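Local coordinates for sensor protein DivL (Caulobacter crescentus, PDB 4Q20) that is required for cell division and growth, a repurposed membrane sensor kinase of the two-component family, represented here by its C-terminal HisKA and GHKL ATPase-like part, at residues A[156-159]-A[160-164]; A[97-100]-A[101-105]; A[72-75]-A[76-80]. All blocks are in the same frame, centred on the assembly; numbering follows the deposited sequence.

Contact 1 of 3, residues A[156-159]-A[160-164]; sequences LAQT and LDHLV
H162 folds back over the preceding turn of helix 153-170 and meets Q158 one turn earlier, a good example of a side chain that reinforces the backbone bond already made by its own residue. Its CB rests 3.6 Å from the carbonyl O of T159. The first torsion keeps CG beside the backbone N (chi1 -80°) and sets the ring back along the helix, and the second turns ND1 to the O of Q158. ND1 donates to that oxygen at 2.8 Å, from above the carbonyl plane and not along a lone pair, with an N-H...O angle of 147°. The backbone N of H162 reaches the same O at 3.1 Å from the opposite face, so two donors of one residue grip a single carbonyl. Next round the ring, CE1 lies 3.7 Å from CG of Q158. That methylene sits at the edge of the imidazole and in its plane, while the terminal amide, on an extended chain running alongside, is turned 30° from the ring. At the tip, NE2 bonds to D95, and NE2 of Q158 bonds to D98; both acceptors belong to helix 73-103 of the HisKA region. L225 of helix 222-232 touches both side chains.

On another side of the helix, D161 N donates to A157 O at 3.0 Å, and the carboxylate of D161 pairs with R126 of helix 116-133. L160 and L163 pack instead against helix 116-133 and strand 247-254 respectively.

Helix 153-170 carries the N-box region of the GHKL fold. Each ring nitrogen of H162 has an acceptor, Q158 O or D95, which fixes the rotation of the imidazole; with the bond from Q158 to D98, this ties the polar face of the helix to helix 73-103.

Contact 2 of 3, residues A[97-100]-A[101-105]; sequences LDMA and QIDAG
Q101 begins the last turn of helix 73-103 by bonding back to L97, its N donating to L97 O at 3.2 Å, and then lays its side chain alongside that of D98. The two point the same way, but what faces across is a pair of acceptors, OE1 of Q101 and OD1 of D98, 3.8 Å apart, with the amide and carboxylate planes 73° from each other. Each polar end looks elsewhere for its partner: NE2 of Q101 bonds to the backbone O of E106, and OD2 of D98 takes a hydrogen bond from Q158 of helix 153-170.

I102 follows, its N bonded to D98 O. CG1 and CD1 run on extended past that carbonyl, CD1 3.5 Å from D98 O, while CG2 points to the methyl of M99, with CE at 3.8 Å. M99 reaches this branch because its chain bends at both the second and third torsions. L225 of helix 222-232 lies against both side chains and extends the apolar patch.

At D103 the backbone N bonds to M99 O at 2.9 Å. The same oxygen lies over the face of the carboxylate, above its carbon, with D103 CG 3.1 Å from M99 O; the carboxylate oxygens turn outward, and OD1 makes a salt bridge with R210. A104 N closes the series on A100 O at 3.0 Å. G105 then leaves the helix with positive phi (71°), in a Schellman motif, and its N returns to I102 O.

Carbonyls gather at the C-terminal end of a helix, and an acidic side chain placed there, as D103 is, adds to the negative potential. The positive charge of R210 probably relieves it, which would help fasten the end of helix 73-103 to the ATPase-like domain.

Contact 3 of 3, residues A[72-75]-A[76-80]; sequences SERG and RNHVA
R74 and H78 are brought together by two complementary first torsions. In R74 the side chain leaves with CG opposite the backbone N (chi1 176°) and stays extended as far as NE; in H78 it leaves beside the backbone N (chi1 -63°) and turns its ring over the preceding turn. The result is a weak hydrogen bond, R74 NE to H78 NE2 at 3.5 Å, between a guanidinium and an imidazole that stand 79° apart. CG of R74 touches the same nitrogen, also at 3.5 Å. R74 O faces the centre of one ring face, while the backbone N of H78 donates to that oxygen at 3.2 Å. L64 of helix 26-66 touches the side chain of H78.

Round the helix, S72 O receives R76 N at 2.9 Å, and S72 OG takes a weak bond from G75 N at 3.3 Å. E73 bends toward R76, but its OE1 stays 4.3 Å from R76 NE and well out of the guanidinium plane, an attraction of charges only. R76 reaches on to the second subunit, where its NH2 bonds weakly to A68 O and its side chain packs on E66.

The weak bond is consistent with a neutral imidazole whose NE2 acts as acceptor, but is too long to establish it, and this first turn of the second HisKA helix is held mainly by its backbone bonds.

Along the chain the order is contact 3, contact 2, contact 1. The first two sit near opposite ends of helix 73-103, the second helix of the HisKA hairpin, with centres about 37 Å apart and nearest atoms about 22 Å apart. Contact 1 belongs to helix 153-170 of the GHKL ATPase-like domain. It touches contact 2, whose centre is about 17 Å away, but its nearest atoms remain about 14 Å from contact 3. The C-terminal end of the long helix therefore meets the ATPase-like domain, while both ends touch the second subunit and the start also packs on helix 26-66, so one helix joins the dimeric bundle to the domain beside it.

Contact 1 of 3, residues A[156-159]-A[160-164]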
ATOM      1  N   LEU A 156      -5.031  15.990  16.332  1.00 84.44           N
ATOM      2  CA  LEU A 156      -6.217  16.788  16.012  1.00 83.75           C
ATOM      3  C   LEU A 156      -6.200  17.241  14.528  1.00 87.42           C
ATOM      4  O   LEU A 156      -7.258  17.251  13.903  1.00 85.40           O
ATOM      5  CB  LEU A 156      -6.392  17.976  16.967  1.00 86.01           C
ATOM      6  CG  LEU A 156      -6.817  17.621  18.406  1.00 89.97           C
ATOM      7  CD1 LEU A 156      -6.659  18.805  19.329  1.00 92.53           C
ATOM      8  CD2 LEU A 156      -8.265  17.081  18.456  1.00 92.36           C
ATOM      9  N   ALA A 157      -5.009  17.502  13.951  1.00 86.42           N
ATOM     10  CA  ALA A 157      -4.852  17.859  12.527  1.00 87.53           C
ATOM     11  C   ALA A 157      -5.220  16.679  11.632  1.00 89.79           C
ATOM     12  O   ALA A 157      -5.890  16.837  10.609  1.00 90.68           O
ATOM     13  CB  ALA A 157      -3.425  18.302  12.240  1.00 91.74           C
ATOM     14  N   GLN A 158      -4.806  15.492  12.050  1.00 84.71           N
ATOM     15  CA  GLN A 158      -5.081  14.227  11.382  1.00 82.46           C
ATOM     16  C   GLN A 158      -6.597  13.917  11.456  1.00 84.06           C
ATOM     17  O   GLN A 158      -7.174  13.464  10.462  1.00 83.97           O
ATOM     18  CB  GLN A 158      -4.235  13.134  12.040  1.00 83.60           C
ATOM     19  CG  GLN A 158      -4.372  11.749  11.442  1.00 95.41           C
ATOM     20  CD  GLN A 158      -3.382  10.760  12.025  1.00112.24           C
ATOM     21  OE1 GLN A 158      -2.727  10.984  13.067  1.00100.47           O
ATOM     22  NE2 GLN A 158      -3.248   9.639  11.340  1.00104.68           N
ATOM     23  N   THR A 159      -7.242  14.218  12.602  1.00 78.22           N
ATOM     24  CA  THR A 159      -8.681  14.029  12.784  1.00 76.79           C
ATOM     25  C   THR A 159      -9.454  14.888  11.747  1.00 81.49           C
ATOM     26  O   THR A 159     -10.297  14.358  11.009  1.00 81.22           O
ATOM     27  CB  THR A 159      -9.086  14.350  14.247  1.00 86.14           C
ATOM     28  OG1 THR A 159      -8.529  13.376  15.129  1.00 82.44           O
ATOM     29  CG2 THR A 159     -10.582  14.381  14.442  1.00 81.50           C
ATOM     30  N   LEU A 160      -9.129  16.187  11.669  1.00 78.60           N
ATOM     31  CA  LEU A 160      -9.762  17.104  10.721  1.00 79.45           C
ATOM     32  C   LEU A 160      -9.510  16.697   9.279  1.00 83.79           C
ATOM     33  O   LEU A 160     -10.444  16.726   8.468  1.00 84.78           O
ATOM     34  CB  LEU A 160      -9.298  18.535  10.953  1.00 82.07           C
ATOM     35  CG  LEU A 160      -9.660  19.130  12.320  1.00 85.34           C
ATOM     36  CD1 LEU A 160      -9.042  20.482  12.465  1.00 87.68           C
ATOM     37  CD2 LEU A 160     -11.200  19.185  12.541  1.00 84.29           C
ATOM     38  N   ASP A 161      -8.295  16.244   8.973  1.00 79.81           N
ATOM     39  CA  ASP A 161      -7.961  15.788   7.632  1.00 81.92           C
ATOM     40  C   ASP A 161      -8.866  14.645   7.183  1.00 88.06           C
ATOM     41  O   ASP A 161      -9.388  14.689   6.061  1.00 89.78           O
ATOM     42  CB  ASP A 161      -6.492  15.365   7.556  1.00 86.00           C
ATOM     43  CG  ASP A 161      -5.515  16.504   7.319  1.00107.60           C
ATOM     44  OD1 ASP A 161      -5.981  17.647   7.037  1.00110.78           O
ATOM     45  OD2 ASP A 161      -4.278  16.249   7.364  1.00117.95           O
ATOM     46  N   HIS A 162      -9.088  13.649   8.072  1.00 83.58           N
ATOM     47  CA  HIS A 162      -9.934  12.496   7.775  1.00 82.84           C
ATOM     48  C   HIS A 162     -11.359  12.908   7.538  1.00 84.21           C
ATOM     49  O   HIS A 162     -11.971  12.398   6.599  1.00 84.28           O
ATOM     50  CB  HIS A 162      -9.858  11.449   8.884  1.00 82.69           C
ATOM     51  CG  HIS A 162      -8.639  10.613   8.760  1.00 88.20           C
ATOM     52  ND1 HIS A 162      -7.488  10.906   9.463  1.00 91.07           N
ATOM     53  CD2 HIS A 162      -8.390   9.583   7.924  1.00 91.56           C
ATOM     54  CE1 HIS A 162      -6.596  10.025   9.064  1.00 91.85           C
ATOM     55  NE2 HIS A 162      -7.095   9.207   8.142  1.00 92.45           N
ATOM     56  N   LEU A 163     -11.875  13.859   8.358  1.00 77.40           N
ATOM     57  CA  LEU A 163     -13.236  14.361   8.229  1.00 76.16           C
ATOM     58  C   LEU A 163     -13.440  15.189   6.954  1.00 83.52           C
ATOM     59  O   LEU A 163     -14.475  15.031   6.312  1.00 85.72           O
ATOM     60  CB  LEU A 163     -13.643  15.175   9.470  1.00 74.59           C
ATOM     61  CG  LEU A 163     -13.828  14.377  10.770  1.00 74.32           C
ATOM     62  CD1 LEU A 163     -14.268  15.275  11.902  1.00 74.21           C
ATOM     63  CD2 LEU A 163     -14.782  13.196  10.589  1.00 71.45           C
ATOM     64  N   VAL A 164     -12.453  16.021   6.560  1.00 80.99           N
ATOM     65  CA  VAL A 164     -12.511  16.841   5.334  1.00 82.53           C
ATOM     66  C   VAL A 164     -12.455  15.960   4.059  1.00 87.51           C
ATOM     67  O   VAL A 164     -13.202  16.221   3.105  1.00 88.86           O
ATOM     68  CB  VAL A 164     -11.388  17.906   5.321  1.00 86.60           C
ATOM     69  CG1 VAL A 164     -11.304  18.620   3.977  1.00 89.51           C
ATOM     70  CG2 VAL A 164     -11.582  18.909   6.450  1.00 85.11           C
TER

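Contact 2 of 3, residues A[97-100]-A[101-105]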
ATOM      1  N   LEU A  97      -1.355   1.705  10.349  1.00 72.35           N
ATOM      2  CA  LEU A  97      -0.272   1.810  11.327  1.00 74.44           C
ATOM      3  C   LEU A  97      -0.720   2.509  12.628  1.00 79.92           C
ATOM      4  O   LEU A  97      -0.373   2.056  13.716  1.00 83.15           O
ATOM      5  CB  LEU A  97       0.933   2.576  10.750  1.00 73.76           C
ATOM      6  CG  LEU A  97       1.744   1.953   9.633  1.00 78.27           C
ATOM      7  CD1 LEU A  97       2.847   2.937   9.183  1.00 76.60           C
ATOM      8  CD2 LEU A  97       2.357   0.638  10.084  1.00 82.09           C
ATOM      9  N   ASP A  98      -1.467   3.613  12.520  1.00 73.71           N
ATOM     10  CA  ASP A  98      -1.938   4.367  13.682  1.00 73.54           C
ATOM     11  C   ASP A  98      -2.998   3.582  14.474  1.00 76.55           C
ATOM     12  O   ASP A  98      -2.959   3.581  15.705  1.00 77.71           O
ATOM     13  CB  ASP A  98      -2.447   5.746  13.253  1.00 74.60           C
ATOM     14  CG  ASP A  98      -1.333   6.697  12.804  1.00 89.81           C
ATOM     15  OD1 ASP A  98      -0.148   6.449  13.150  1.00 94.70           O
ATOM     16  OD2 ASP A  98      -1.641   7.695  12.141  1.00 94.89           O
ATOM     17  N   MET A  99      -3.896   2.874  13.776  1.00 71.47           N
ATOM     18  CA  MET A  99      -4.898   2.020  14.392  1.00 73.39           C
ATOM     19  C   MET A  99      -4.254   0.853  15.179  1.00 77.98           C
ATOM     20  O   MET A  99      -4.731   0.534  16.273  1.00 80.02           O
ATOM     21  CB  MET A  99      -5.864   1.475  13.336  1.00 76.04           C
ATOM     22  CG  MET A  99      -7.267   1.255  13.866  1.00 82.49           C
ATOM     23  SD  MET A  99      -8.140   2.767  14.446  1.00 86.44           S
ATOM     24  CE  MET A  99      -8.367   2.338  16.118  1.00 86.08           C
ATOM     25  N   ALA A 100      -3.162   0.248  14.657  1.00 72.64           N
ATOM     26  CA  ALA A 100      -2.443  -0.855  15.323  1.00 74.52           C
ATOM     27  C   ALA A 100      -1.760  -0.349  16.606  1.00 81.05           C
ATOM     28  O   ALA A 100      -1.819  -1.024  17.638  1.00 84.02           O
ATOM     29  CB  ALA A 100      -1.420  -1.469  14.379  1.00 74.06           C
ATOM     30  N   GLN A 101      -1.177   0.867  16.546  1.00 76.46           N
ATOM     31  CA  GLN A 101      -0.525   1.570  17.659  1.00 77.92           C
ATOM     32  C   GLN A 101      -1.541   1.847  18.804  1.00 82.52           C
ATOM     33  O   GLN A 101      -1.229   1.629  19.979  1.00 84.27           O
ATOM     34  CB  GLN A 101       0.067   2.881  17.121  1.00 77.10           C
ATOM     35  CG  GLN A 101       1.324   3.380  17.825  1.00 94.36           C
ATOM     36  CD  GLN A 101       1.594   4.839  17.513  1.00108.49           C
ATOM     37  OE1 GLN A 101       1.584   5.264  16.353  1.00106.86           O
ATOM     38  NE2 GLN A 101       1.837   5.642  18.544  1.00 91.98           N
ATOM     39  N   ILE A 102      -2.762   2.292  18.438  1.00 77.62           N
ATOM     40  CA  ILE A 102      -3.874   2.572  19.343  1.00 79.49           C
ATOM     41  C   ILE A 102      -4.379   1.246  19.981  1.00 89.54           C
ATOM     42  O   ILE A 102      -4.616   1.207  21.199  1.00 94.31           O
ATOM     43  CB  ILE A 102      -5.004   3.355  18.589  1.00 80.31           C
ATOM     44  CG1 ILE A 102      -4.666   4.861  18.492  1.00 78.47           C
ATOM     45  CG2 ILE A 102      -6.372   3.184  19.258  1.00 82.54           C
ATOM     46  CD1 ILE A 102      -5.343   5.641  17.317  1.00 71.33           C
ATOM     47  N   ASP A 103      -4.521   0.172  19.166  1.00 85.33           N
ATOM     48  CA  ASP A 103      -4.988  -1.155  19.604  1.00 87.87           C
ATOM     49  C   ASP A 103      -3.998  -1.814  20.599  1.00 95.36           C
ATOM     50  O   ASP A 103      -4.421  -2.508  21.528  1.00 99.00           O
ATOM     51  CB  ASP A 103      -5.235  -2.071  18.387  1.00 88.02           C
ATOM     52  CG  ASP A 103      -6.467  -1.734  17.541  1.00 92.36           C
ATOM     53  OD1 ASP A 103      -7.328  -0.953  18.013  1.00 91.84           O
ATOM     54  OD2 ASP A 103      -6.571  -2.253  16.410  1.00 98.33           O
ATOM     55  N   ALA A 104      -2.692  -1.559  20.419  1.00 89.93           N
ATOM     56  CA  ALA A 104      -1.631  -2.045  21.295  1.00 92.04           C
ATOM     57  C   ALA A 104      -1.508  -1.178  22.568  1.00100.19           C
ATOM     58  O   ALA A 104      -0.783  -1.557  23.493  1.00103.74           O
ATOM     59  CB  ALA A 104      -0.313  -2.051  20.543  1.00 90.57           C
ATOM     60  N   GLY A 105      -2.213  -0.037  22.602  1.00 95.42           N
ATOM     61  CA  GLY A 105      -2.174   0.922  23.704  1.00 96.21           C
ATOM     62  C   GLY A 105      -0.857   1.671  23.749  1.00101.39           C
ATOM     63  O   GLY A 105      -0.451   2.147  24.810  1.00103.43           O
TER

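Contact 3 of 3, residues A[72-75]-A[76-80]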
ATOM      1  N   SER A  72      -0.283  21.327 -20.176  1.00116.57           N
ATOM      2  CA  SER A  72      -1.637  21.342 -20.743  1.00118.27           C
ATOM      3  C   SER A  72      -2.720  21.090 -19.680  1.00119.83           C
ATOM      4  O   SER A  72      -2.461  20.402 -18.681  1.00115.03           O
ATOM      5  CB  SER A  72      -1.769  20.319 -21.869  1.00121.71           C
ATOM      6  OG  SER A  72      -1.742  18.981 -21.401  1.00124.66           O
ATOM      7  N   GLU A  73      -3.940  21.628 -19.918  1.00118.74           N
ATOM      8  CA  GLU A  73      -5.077  21.507 -18.997  1.00115.82           C
ATOM      9  C   GLU A  73      -5.526  20.039 -18.794  1.00114.22           C
ATOM     10  O   GLU A  73      -5.795  19.650 -17.651  1.00110.07           O
ATOM     11  CB  GLU A  73      -6.257  22.378 -19.456  1.00121.64           C
ATOM     12  CG  GLU A  73      -7.187  22.800 -18.324  1.00133.68           C
ATOM     13  CD  GLU A  73      -6.535  23.396 -17.085  1.00160.59           C
ATOM     14  OE1 GLU A  73      -5.740  24.354 -17.228  1.00165.52           O
ATOM     15  OE2 GLU A  73      -6.823  22.903 -15.971  1.00151.42           O
ATOM     16  N   ARG A  74      -5.582  19.235 -19.883  1.00110.61           N
ATOM     17  CA  ARG A  74      -5.953  17.813 -19.839  1.00106.51           C
ATOM     18  C   ARG A  74      -4.946  17.050 -18.971  1.00105.10           C
ATOM     19  O   ARG A  74      -5.357  16.333 -18.049  1.00100.84           O
ATOM     20  CB  ARG A  74      -6.019  17.229 -21.270  1.00110.28           C
ATOM     21  CG  ARG A  74      -6.295  15.731 -21.389  1.00123.74           C
ATOM     22  CD  ARG A  74      -6.075  15.253 -22.824  1.00141.65           C
ATOM     23  NE  ARG A  74      -5.701  13.835 -22.887  1.00154.48           N
ATOM     24  CZ  ARG A  74      -4.986  13.276 -23.861  1.00172.54           C
ATOM     25  NH1 ARG A  74      -4.559  14.006 -24.887  1.00163.59           N
ATOM     26  NH2 ARG A  74      -4.691  11.983 -23.817  1.00156.67           N
ATOM     27  N   GLY A  75      -3.653  17.266 -19.257  1.00101.62           N
ATOM     28  CA  GLY A  75      -2.516  16.674 -18.558  1.00 97.56           C
ATOM     29  C   GLY A  75      -2.476  16.999 -17.079  1.00 97.19           C
ATOM     30  O   GLY A  75      -2.136  16.138 -16.264  1.00 93.20           O
ATOM     31  N   ARG A  76      -2.834  18.243 -16.731  1.00 94.43           N
ATOM     32  CA  ARG A  76      -2.892  18.739 -15.358  1.00 91.86           C
ATOM     33  C   ARG A  76      -3.923  17.941 -14.552  1.00 91.18           C
ATOM     34  O   ARG A  76      -3.641  17.556 -13.412  1.00 87.93           O
ATOM     35  CB  ARG A  76      -3.249  20.232 -15.356  1.00 95.67           C
ATOM     36  CG  ARG A  76      -2.860  20.958 -14.079  1.00109.20           C
ATOM     37  CD  ARG A  76      -3.035  22.460 -14.219  1.00125.89           C
ATOM     38  NE  ARG A  76      -2.160  23.005 -15.258  1.00142.03           N
ATOM     39  CZ  ARG A  76      -1.023  23.652 -15.021  1.00158.95           C
ATOM     40  NH1 ARG A  76      -0.627  23.877 -13.775  1.00138.66           N
ATOM     41  NH2 ARG A  76      -0.288  24.103 -16.029  1.00153.61           N
ATOM     42  N   ASN A  77      -5.109  17.682 -15.154  1.00 87.49           N
ATOM     43  CA  ASN A  77      -6.201  16.913 -14.544  1.00 84.48           C
ATOM     44  C   ASN A  77      -5.781  15.455 -14.311  1.00 83.24           C
ATOM     45  O   ASN A  77      -6.212  14.838 -13.338  1.00 79.31           O
ATOM     46  CB  ASN A  77      -7.445  16.966 -15.420  1.00 90.21           C
ATOM     47  CG  ASN A  77      -8.044  18.350 -15.497  1.00125.68           C
ATOM     48  OD1 ASN A  77      -8.125  19.073 -14.491  1.00122.54           O
ATOM     49  ND2 ASN A  77      -8.484  18.753 -16.688  1.00118.42           N
ATOM     50  N   HIS A  78      -4.928  14.925 -15.199  1.00 79.36           N
ATOM     51  CA  HIS A  78      -4.394  13.588 -15.090  1.00 76.94           C
ATOM     52  C   HIS A  78      -3.416  13.518 -13.912  1.00 79.74           C
ATOM     53  O   HIS A  78      -3.510  12.595 -13.105  1.00 76.89           O
ATOM     54  CB  HIS A  78      -3.736  13.166 -16.416  1.00 79.39           C
ATOM     55  CG  HIS A  78      -4.681  13.081 -17.583  1.00 85.45           C
ATOM     56  ND1 HIS A  78      -6.059  13.211 -17.434  1.00 87.54           N
ATOM     57  CD2 HIS A  78      -4.411  12.873 -18.893  1.00 89.64           C
ATOM     58  CE1 HIS A  78      -6.568  13.078 -18.651  1.00 89.21           C
ATOM     59  NE2 HIS A  78      -5.619  12.854 -19.555  1.00 90.90           N
ATOM     60  N   VAL A  79      -2.512  14.508 -13.794  1.00 78.93           N
ATOM     61  CA  VAL A  79      -1.544  14.627 -12.691  1.00 77.66           C
ATOM     62  C   VAL A  79      -2.297  14.701 -11.346  1.00 77.70           C
ATOM     63  O   VAL A  79      -1.991  13.942 -10.427  1.00 76.69           O
ATOM     64  CB  VAL A  79      -0.614  15.857 -12.855  1.00 85.29           C
ATOM     65  CG1 VAL A  79       0.233  16.055 -11.610  1.00 84.54           C
ATOM     66  CG2 VAL A  79       0.277  15.739 -14.070  1.00 87.25           C
ATOM     67  N   ALA A  80      -3.285  15.607 -11.254  1.00 71.42           N
ATOM     68  CA  ALA A  80      -4.100  15.828 -10.074  1.00 68.47           C
ATOM     69  C   ALA A  80      -4.795  14.539  -9.640  1.00 69.38           C
ATOM     70  O   ALA A  80      -4.843  14.239  -8.446  1.00 67.32           O
ATOM     71  CB  ALA A  80      -5.116  16.914 -10.354  1.00 71.41           C
TER